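PDB 6RX9: tetracycline repressor protein class G from Acinetobacter baumannii, which represses the tetracycline resistance gene tetA by binding its operator sites, and probably binds them less tightly once it has taken up tetracycline. Local coordinates for residues A[4-7]-A[8-12]; A[73-76]-A[77-81]; A[110-113]-A[114-118]; A[117-120]-A[121-125]. All coordinates share one frame; numbering follows the deposited sequence.

Interaction 1 of 4, residues A[4-7]-A[8-12]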
# COMPACT_ATOMS: atom_id res chain seq x y z
N LEU A 4 -22.64 12.59 -25.40
CA LEU A 4 -21.51 12.49 -24.43
C LEU A 4 -21.51 11.08 -23.83
O LEU A 4 -22.49 10.74 -23.14
CB LEU A 4 -21.69 13.56 -23.35
CG LEU A 4 -20.59 13.62 -22.29
CD1 LEU A 4 -19.31 14.19 -22.87
CD2 LEU A 4 -21.05 14.43 -21.08
N ASP A 5 -20.45 10.30 -24.07
CA ASP A 5 -20.33 8.90 -23.57
C ASP A 5 -19.23 8.82 -22.50
O ASP A 5 -18.39 9.74 -22.43
CB ASP A 5 -20.15 7.90 -24.72
CG ASP A 5 -18.87 8.04 -25.53
OD1 ASP A 5 -17.90 8.62 -25.01
OD2 ASP A 5 -18.86 7.55 -26.67
N LYS A 6 -19.26 7.75 -21.71
CA LYS A 6 -18.38 7.55 -20.52
C LYS A 6 -16.91 7.62 -20.94
O LYS A 6 -16.10 8.21 -20.18
CB LYS A 6 -18.70 6.20 -19.87
CG LYS A 6 -18.02 5.95 -18.53
CD LYS A 6 -18.60 4.76 -17.80
CE LYS A 6 -18.06 4.61 -16.39
NZ LYS A 6 -18.70 3.48 -15.68
N GLY A 7 -16.56 7.05 -22.10
CA GLY A 7 -15.19 7.07 -22.65
C GLY A 7 -14.66 8.48 -22.81
O GLY A 7 -13.52 8.74 -22.40
N THR A 8 -15.47 9.38 -23.38
CA THR A 8 -15.11 10.80 -23.62
C THR A 8 -14.96 11.52 -22.28
O THR A 8 -14.01 12.32 -22.15
CB THR A 8 -16.15 11.49 -24.52
OG1 THR A 8 -16.33 10.69 -25.69
CG2 THR A 8 -15.74 12.89 -24.91
N VAL A 9 -15.84 11.24 -21.32
CA VAL A 9 -15.85 11.86 -19.95
C VAL A 9 -14.56 11.49 -19.21
O VAL A 9 -13.90 12.40 -18.67
CB VAL A 9 -17.10 11.43 -19.15
CG1 VAL A 9 -17.04 11.90 -17.71
CG2 VAL A 9 -18.39 11.91 -19.81
N ILE A 10 -14.20 10.20 -19.18
CA ILE A 10 -13.05 9.70 -18.37
C ILE A 10 -11.73 10.14 -19.01
O ILE A 10 -10.78 10.41 -18.26
CB ILE A 10 -13.14 8.18 -18.14
CG1 ILE A 10 -14.32 7.83 -17.23
CG2 ILE A 10 -11.83 7.63 -17.60
CD1 ILE A 10 -14.19 8.37 -15.82
N ALA A 11 -11.67 10.20 -20.35
CA ALA A 11 -10.49 10.71 -21.09
C ALA A 11 -10.15 12.12 -20.59
O ALA A 11 -8.96 12.38 -20.32
CB ALA A 11 -10.76 10.70 -22.57
N ALA A 12 -11.16 12.99 -20.44
CA ALA A 12 -11.03 14.38 -19.94
C ALA A 12 -10.65 14.38 -18.46
O ALA A 12 -9.82 15.22 -18.06
CB ALA A 12 -12.31 15.13 -20.19
O HOH W 1 -18.93 11.48 -26.55
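The backbone N of Val-9 reaches Asp-5 O over 3.2 Å, and this bond closes the first turn of helix 6-20. Asp-5 occupies the N-cap, and Leu-4, just before the cap, and Val-9, in the first turn, form a hydrophobic staple. The cap depends on chi1 of Asp-5 (64°), which places CG between the backbone N and the carbonyl carbon, bringing OD1 to the first-turn amide of Thr-8. There Asp-5 OD1 accepts twice from one residue. Thr-8 N meets OD1 at 3.0 Å, nearly in line with the C-O bond, and Thr-8 OG1 donates to the same OD1 over 2.7 Å, from above the carboxylate plane. The two donors together fix the rotation of the carboxylate. In the staple, Leu-4 crosses Val-9 at about a right angle, and the branch carbon CG of Leu-4 lies 3.7 Å from Val-9 CG2. Val-9 and Ile-10 turn inward: Val-9 touches Leu-30 of helix 27-34, within the probable helix-turn-helix, and Ile-10 touches Leu-51 and Ala-54 of helix 48-59. Leu-4 O adds a hydrogen bond from His-44 NE2. In place of the direct return bond that would complete a capping box, a water accepts from Asp-5 N at 3.1 Å and donates to Thr-8 OG1 at 2.9 Å.

Interaction 2 of 4, residues A[73-76]-A[77-81]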
# COMPACT_ATOMS: atom_id res chain seq x y z
N GLU A 73 6.71 -19.25 -21.36
CA GLU A 73 7.19 -18.34 -20.29
C GLU A 73 6.98 -19.04 -18.94
O GLU A 73 5.89 -19.61 -18.74
CB GLU A 73 6.52 -16.97 -20.39
CG GLU A 73 5.50 -16.67 -19.30
CD GLU A 73 4.95 -15.25 -19.29
OE1 GLU A 73 5.71 -14.31 -19.63
OE2 GLU A 73 3.77 -15.07 -18.94
N ASP A 74 7.98 -19.02 -18.06
CA ASP A 74 7.93 -19.68 -16.73
C ASP A 74 7.25 -18.72 -15.74
O ASP A 74 7.08 -17.53 -16.08
CB ASP A 74 9.32 -20.11 -16.25
CG ASP A 74 10.13 -18.98 -15.64
OD1 ASP A 74 10.22 -17.92 -16.29
OD2 ASP A 74 10.65 -19.17 -14.52
N TRP A 75 6.87 -19.24 -14.57
CA TRP A 75 6.10 -18.52 -13.52
C TRP A 75 6.86 -17.28 -13.04
O TRP A 75 6.19 -16.30 -12.66
CB TRP A 75 5.73 -19.46 -12.36
CG TRP A 75 6.90 -19.99 -11.58
CD1 TRP A 75 7.62 -21.12 -11.82
CD2 TRP A 75 7.46 -19.40 -10.40
NE1 TRP A 75 8.60 -21.28 -10.88
CE2 TRP A 75 8.52 -20.24 -9.99
CE3 TRP A 75 7.18 -18.26 -9.64
CZ2 TRP A 75 9.30 -19.96 -8.86
CZ3 TRP A 75 7.94 -17.98 -8.53
CH2 TRP A 75 8.99 -18.82 -8.15
N ARG A 76 8.19 -17.31 -13.04
CA ARG A 76 9.05 -16.21 -12.52
C ARG A 76 8.90 -14.97 -13.42
O ARG A 76 8.72 -13.86 -12.89
CB ARG A 76 10.51 -16.64 -12.43
CG ARG A 76 10.75 -17.81 -11.48
CD ARG A 76 12.23 -18.16 -11.38
NE ARG A 76 12.43 -19.57 -11.07
CZ ARG A 76 12.76 -20.52 -11.94
NH1 ARG A 76 12.92 -21.77 -11.52
NH2 ARG A 76 12.93 -20.25 -13.22
N VAL A 77 8.98 -15.16 -14.74
CA VAL A 77 8.85 -14.06 -15.75
C VAL A 77 7.42 -13.52 -15.71
O VAL A 77 7.26 -12.29 -15.76
CB VAL A 77 9.26 -14.53 -17.16
CG1 VAL A 77 8.93 -13.50 -18.22
CG2 VAL A 77 10.74 -14.90 -17.21
N PHE A 78 6.41 -14.41 -15.59
CA PHE A 78 4.97 -14.04 -15.53
C PHE A 78 4.72 -13.10 -14.34
O PHE A 78 4.12 -12.03 -14.55
CB PHE A 78 4.07 -15.27 -15.41
CG PHE A 78 2.64 -14.93 -15.11
CD1 PHE A 78 1.88 -14.22 -16.03
CD2 PHE A 78 2.06 -15.27 -13.90
CE1 PHE A 78 0.56 -13.88 -15.75
CE2 PHE A 78 0.74 -14.93 -13.62
CZ PHE A 78 -0.00 -14.24 -14.55
N LEU A 79 5.16 -13.48 -13.14
CA LEU A 79 4.92 -12.71 -11.89
C LEU A 79 5.65 -11.36 -11.96
O LEU A 79 5.05 -10.35 -11.56
CB LEU A 79 5.36 -13.51 -10.66
CG LEU A 79 4.47 -14.70 -10.29
CD1 LEU A 79 4.96 -15.36 -9.02
CD2 LEU A 79 3.02 -14.27 -10.14
N LYS A 80 6.89 -11.34 -12.47
CA LYS A 80 7.71 -10.10 -12.57
C LYS A 80 7.06 -9.14 -13.57
O LYS A 80 6.85 -7.97 -13.20
CB LYS A 80 9.16 -10.40 -12.97
CG LYS A 80 10.01 -9.15 -13.17
CD LYS A 80 11.49 -9.33 -12.87
CE LYS A 80 12.22 -8.00 -12.79
NZ LYS A 80 13.65 -8.19 -12.45
N GLU A 81 6.76 -9.60 -14.78
CA GLU A 81 6.19 -8.75 -15.86
C GLU A 81 4.81 -8.23 -15.42
O GLU A 81 4.50 -7.07 -15.72
CB GLU A 81 6.13 -9.50 -17.19
CG GLU A 81 7.50 -9.73 -17.81
CD GLU A 81 8.28 -8.48 -18.14
OE1 GLU A 81 9.51 -8.58 -18.30
OE2 GLU A 81 7.67 -7.40 -18.26
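A chi1 of 81° sets CG of Asp-74 between its backbone N and carbonyl carbon and brings OD1 toward Val-77, while a chi1 of 65° turns the indole of Trp-75 toward the start of the helix, where Leu-79 CD1 reaches back to its CE3 edge. The first approach gives a weak bond, Val-77 N to Asp-74 OD1, of 3.4 Å. The same oxygen is pressed closer to carbon, with Val-77 CG2 only 3.2 Å from Asp-74 OD1. The other carboxylate oxygen, OD2, accepts weakly from Arg-76 N and forms a salt bridge of 2.8 Å with Arg-76 NH2. Asp-74 is thus the N-cap of helix 75-91, its two oxygens shared between first-turn amides and a guanidinium; the first regular backbone bond joins Phe-78 N to Asp-74 O over 3.2 Å. Arg-76 runs across the indole, its CG 3.5 Å above the plane of the Trp-75 ring and over the centre. Leu-79 comes to the indole differently: its CD1 lies in the ring plane at the edge, 3.7 Å from Trp-75 CE3. Arg-76 NE makes a second salt bridge, to Glu-200 of helix 185-202, and Phe-125 meets the indole edge-to-face. On another side of the turn, the carboxylate of Glu-73 sits at the rim of the Phe-78 ring, where OE2, itself held by Glu-70 N, is 3.6 Å from Phe-78 CD1, with the two planes 56° apart. The Phe-78 side chain lies about 5 Å from that of Asn-82, a probable tetracycline-binding residue.

Interaction 3 of 4, residues A[110-113]-A[114-118]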
# COMPACT_ATOMS: atom_id res chain seq x y z
N PHE A 110 -13.05 -13.47 -12.60
CA PHE A 110 -12.98 -14.85 -12.08
C PHE A 110 -12.30 -15.77 -13.10
O PHE A 110 -11.55 -16.68 -12.69
CB PHE A 110 -14.37 -15.35 -11.69
CG PHE A 110 -15.01 -14.60 -10.55
CD1 PHE A 110 -14.52 -14.72 -9.26
CD2 PHE A 110 -16.10 -13.77 -10.77
CE1 PHE A 110 -15.10 -14.02 -8.21
CE2 PHE A 110 -16.68 -13.07 -9.72
CZ PHE A 110 -16.18 -13.20 -8.44
N GLY A 111 -12.56 -15.54 -14.40
CA GLY A 111 -11.90 -16.24 -15.51
C GLY A 111 -10.39 -16.04 -15.49
O GLY A 111 -9.66 -17.05 -15.54
N THR A 112 -9.95 -14.78 -15.41
CA THR A 112 -8.52 -14.37 -15.37
C THR A 112 -7.85 -14.94 -14.11
O THR A 112 -6.74 -15.48 -14.24
CB THR A 112 -8.37 -12.85 -15.44
OG1 THR A 112 -8.93 -12.41 -16.68
CG2 THR A 112 -6.94 -12.38 -15.34
N ALA A 113 -8.52 -14.82 -12.96
CA ALA A 113 -8.05 -15.34 -11.65
C ALA A 113 -7.75 -16.84 -11.76
O ALA A 113 -6.63 -17.25 -11.40
CB ALA A 113 -9.08 -15.06 -10.58
N GLU A 114 -8.72 -17.62 -12.25
CA GLU A 114 -8.62 -19.10 -12.36
C GLU A 114 -7.46 -19.48 -13.29
O GLU A 114 -6.69 -20.37 -12.91
CB GLU A 114 -9.94 -19.71 -12.84
CG GLU A 114 -9.89 -21.22 -12.94
CD GLU A 114 -11.21 -21.94 -12.75
OE1 GLU A 114 -12.21 -21.28 -12.38
OE2 GLU A 114 -11.25 -23.17 -12.95
N THR A 115 -7.35 -18.81 -14.45
CA THR A 115 -6.26 -19.02 -15.43
C THR A 115 -4.90 -18.81 -14.74
O THR A 115 -4.02 -19.68 -14.89
CB THR A 115 -6.40 -18.11 -16.66
OG1 THR A 115 -7.70 -18.30 -17.22
CG2 THR A 115 -5.35 -18.38 -17.72
N GLN A 116 -4.75 -17.70 -14.00
CA GLN A 116 -3.51 -17.35 -13.26
C GLN A 116 -3.20 -18.43 -12.22
O GLN A 116 -2.05 -18.92 -12.20
CB GLN A 116 -3.64 -15.98 -12.59
CG GLN A 116 -3.60 -14.80 -13.55
CD GLN A 116 -3.59 -13.47 -12.83
OE1 GLN A 116 -3.82 -13.39 -11.63
NE2 GLN A 116 -3.31 -12.41 -13.57
N ILE A 117 -4.19 -18.80 -11.40
CA ILE A 117 -4.03 -19.79 -10.29
C ILE A 117 -3.67 -21.16 -10.87
O ILE A 117 -2.71 -21.77 -10.38
CB ILE A 117 -5.30 -19.84 -9.41
CG1 ILE A 117 -5.53 -18.53 -8.66
CG2 ILE A 117 -5.26 -21.03 -8.46
CD1 ILE A 117 -6.94 -18.34 -8.14
N ARG A 118 -4.41 -21.62 -11.89
CA ARG A 118 -4.20 -22.95 -12.53
C ARG A 118 -2.80 -23.01 -13.15
O ARG A 118 -2.18 -24.09 -13.07
CB ARG A 118 -5.30 -23.23 -13.56
CG ARG A 118 -6.61 -23.72 -12.96
CD ARG A 118 -7.52 -24.33 -14.00
NE ARG A 118 -8.85 -24.66 -13.50
CZ ARG A 118 -9.18 -25.76 -12.83
NH1 ARG A 118 -8.26 -26.67 -12.53
NH2 ARG A 118 -10.43 -25.95 -12.45
O HOH W 2 -13.34 -18.84 -12.73
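Ile-117 and Gln-116 press closely on the preceding turn of helix 110-122, whereas Gly-111 and Thr-115 meet on its exposed flank. On the tight side, Ile-117 CG1 stands 3.2 Å from Ala-113 O, the same oxygen that accepts Ile-117 N. With chi1 at -73°, Gln-116 turns CG back toward the carbonyl of Thr-112, leaving Gln-116 CG 3.3 Å from Thr-112 O. Its extended chain then runs beside Thr-112 in the same direction, although the side chains approach only to 4.0 Å, between Thr-112 CG2 and Gln-116 NE2. That amide nitrogen finds its partner in Ser-67 O. The outer flank has polar contacts instead. Gly-111 O receives Thr-115 N at 3.1 Å and Thr-115 OG1 at 2.9 Å, from opposite faces of its carbonyl plane, so the hydroxyl adds a second bond to a routine helical one. Farther round, Arg-118 grips Glu-114 side-on, with NE and NH2 both bonded to the single oxygen OE2, the NE bond being 2.9 Å and using the anti lone pair. Glu-114 OE1 accepts from a water that also donates weakly to Phe-110 O. This polar edge faces the second subunit: Ser-169 OG of that subunit hydrogen-bonds Glu-114 OE1, and Phe-171 of the same subunit makes a cation-pi contact with Arg-118. Within its own chain, Ile-117 packs on Val-131 and Leu-134 of helix 127-155, and Gln-116 touches Leu-134 there and Phe-78 and Asn-82 on helix 75-91, the last a probable tetracycline-binding residue.

Interaction 4 of 4, residues A[117-120]-A[121-125]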
# COMPACT_ATOMS: atom_id res chain seq x y z
N ILE A 117 -4.19 -18.80 -11.40
CA ILE A 117 -4.03 -19.79 -10.29
C ILE A 117 -3.67 -21.16 -10.87
O ILE A 117 -2.71 -21.77 -10.38
CB ILE A 117 -5.30 -19.84 -9.41
CG1 ILE A 117 -5.53 -18.53 -8.66
CG2 ILE A 117 -5.26 -21.03 -8.46
CD1 ILE A 117 -6.94 -18.34 -8.14
N ARG A 118 -4.41 -21.62 -11.89
CA ARG A 118 -4.20 -22.95 -12.53
C ARG A 118 -2.80 -23.01 -13.15
O ARG A 118 -2.18 -24.09 -13.07
CB ARG A 118 -5.30 -23.23 -13.56
CG ARG A 118 -6.61 -23.72 -12.96
CD ARG A 118 -7.52 -24.33 -14.00
NE ARG A 118 -8.85 -24.66 -13.50
CZ ARG A 118 -9.18 -25.76 -12.83
NH1 ARG A 118 -8.26 -26.67 -12.53
NH2 ARG A 118 -10.43 -25.95 -12.45
N PHE A 119 -2.31 -21.91 -13.72
CA PHE A 119 -0.95 -21.81 -14.32
C PHE A 119 0.12 -21.98 -13.23
O PHE A 119 1.06 -22.77 -13.44
CB PHE A 119 -0.75 -20.48 -15.06
CG PHE A 119 0.67 -20.23 -15.50
CD1 PHE A 119 1.26 -21.01 -16.48
CD2 PHE A 119 1.42 -19.21 -14.93
CE1 PHE A 119 2.57 -20.79 -16.87
CE2 PHE A 119 2.73 -18.98 -15.33
CZ PHE A 119 3.30 -19.77 -16.30
N LEU A 120 -0.00 -21.26 -12.12
CA LEU A 120 0.96 -21.36 -10.98
C LEU A 120 0.95 -22.79 -10.44
O LEU A 120 2.04 -23.32 -10.14
CB LEU A 120 0.60 -20.34 -9.90
CG LEU A 120 0.88 -18.87 -10.26
CD1 LEU A 120 0.68 -17.98 -9.05
CD2 LEU A 120 2.29 -18.70 -10.82
N CYS A 121 -0.24 -23.42 -10.34
CA CYS A 121 -0.41 -24.82 -9.87
C CYS A 121 0.36 -25.77 -10.80
O CYS A 121 1.06 -26.66 -10.28
CB CYS A 121 -1.88 -25.21 -9.79
SG CYS A 121 -2.73 -24.44 -8.39
N ALA A 122 0.27 -25.55 -12.12
CA ALA A 122 1.02 -26.31 -13.15
C ALA A 122 2.53 -26.11 -12.95
O ALA A 122 3.29 -27.04 -13.29
CB ALA A 122 0.59 -25.87 -14.53
N GLU A 123 2.94 -24.96 -12.41
CA GLU A 123 4.37 -24.56 -12.23
C GLU A 123 4.87 -24.97 -10.84
O GLU A 123 6.01 -24.59 -10.50
CB GLU A 123 4.52 -23.05 -12.46
CG GLU A 123 4.48 -22.65 -13.93
CD GLU A 123 5.74 -23.01 -14.71
OE1 GLU A 123 5.82 -24.17 -15.18
OE2 GLU A 123 6.63 -22.15 -14.84
N GLY A 124 4.07 -25.70 -10.06
CA GLY A 124 4.50 -26.36 -8.81
C GLY A 124 4.05 -25.64 -7.55
O GLY A 124 4.53 -26.02 -6.47
N PHE A 125 3.17 -24.64 -7.66
CA PHE A 125 2.49 -24.00 -6.50
C PHE A 125 1.30 -24.87 -6.07
O PHE A 125 0.69 -25.51 -6.95
CB PHE A 125 1.97 -22.60 -6.85
CG PHE A 125 3.01 -21.51 -6.92
CD1 PHE A 125 3.84 -21.39 -8.02
CD2 PHE A 125 3.15 -20.60 -5.88
CE1 PHE A 125 4.80 -20.38 -8.08
CE2 PHE A 125 4.11 -19.59 -5.95
CZ PHE A 125 4.92 -19.48 -7.05
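A Schellman motif ends helix 110-122, with Leu-120 and Phe-125 joined both by its long backbone bond and by their side chains. Phe-125 N reaches back to Leu-120 O over 3.0 Å, approaching from above the carbonyl plane, and Gly-124 N bonds Cys-121 O at 3.2 Å. Gly-124, the C-prime residue, makes the reversal with a positive phi of 103°. Glu-123 N is left with two weak bonds, to Phe-119 O and Leu-120 O, as the regular pattern breaks down. The apolar part of the motif follows the backbone: Phe-125 folds against Leu-120, with CD1 of its ring 3.9 Å from Leu-120 CB. The ring also turns its edge to the carbonyl, Phe-125 CD1 lying 3.4 Å from Leu-120 O. Leu-120 also packs on Ala-130 and Leu-134 of helix 127-155. Phe-119 and Glu-123 run side by side one turn apart. The Glu-123 methylene CG rests over one face of the Phe-119 ring, 4.1 Å from the centroid and offset toward the rim, a CH-pi contact. Beyond CG the chain bends at chi2 (-73°), and the carboxylate and ring planes lie 21° apart. Glu-123 OE2 accepts from Trp-75 N, at the start of helix 75-91. A carboxylate there would probably be favoured as the anion by the positive end of the helix dipole, which would let the residue at the end of one helix complement the start of another.

Overall arrangement
Interaction 1 stands apart in the DNA-binding region, its nearest atoms about 18 Å from interaction 3 and farther from the others. Interactions 2, 3 and 4 cluster in the C-terminal part, with centres 10 to 15 Å apart. The end of helix 110-122 in interaction 4 meets the start of helix 75-91 in interaction 2, where Trp-75 N lies 2.9 Å from Glu-123 OE2 and Trp-75 CE3 lies 3.6 Å from Phe-125 CE1. Interactions 3 and 4 share Ile-117 and Arg-118, and both touch the second subunit. Near the probable tetracycline site, Phe-78 CZ of interaction 2 packs 3.8 Å from Gln-116 CG of interaction 3, both side chains close to Asn-82.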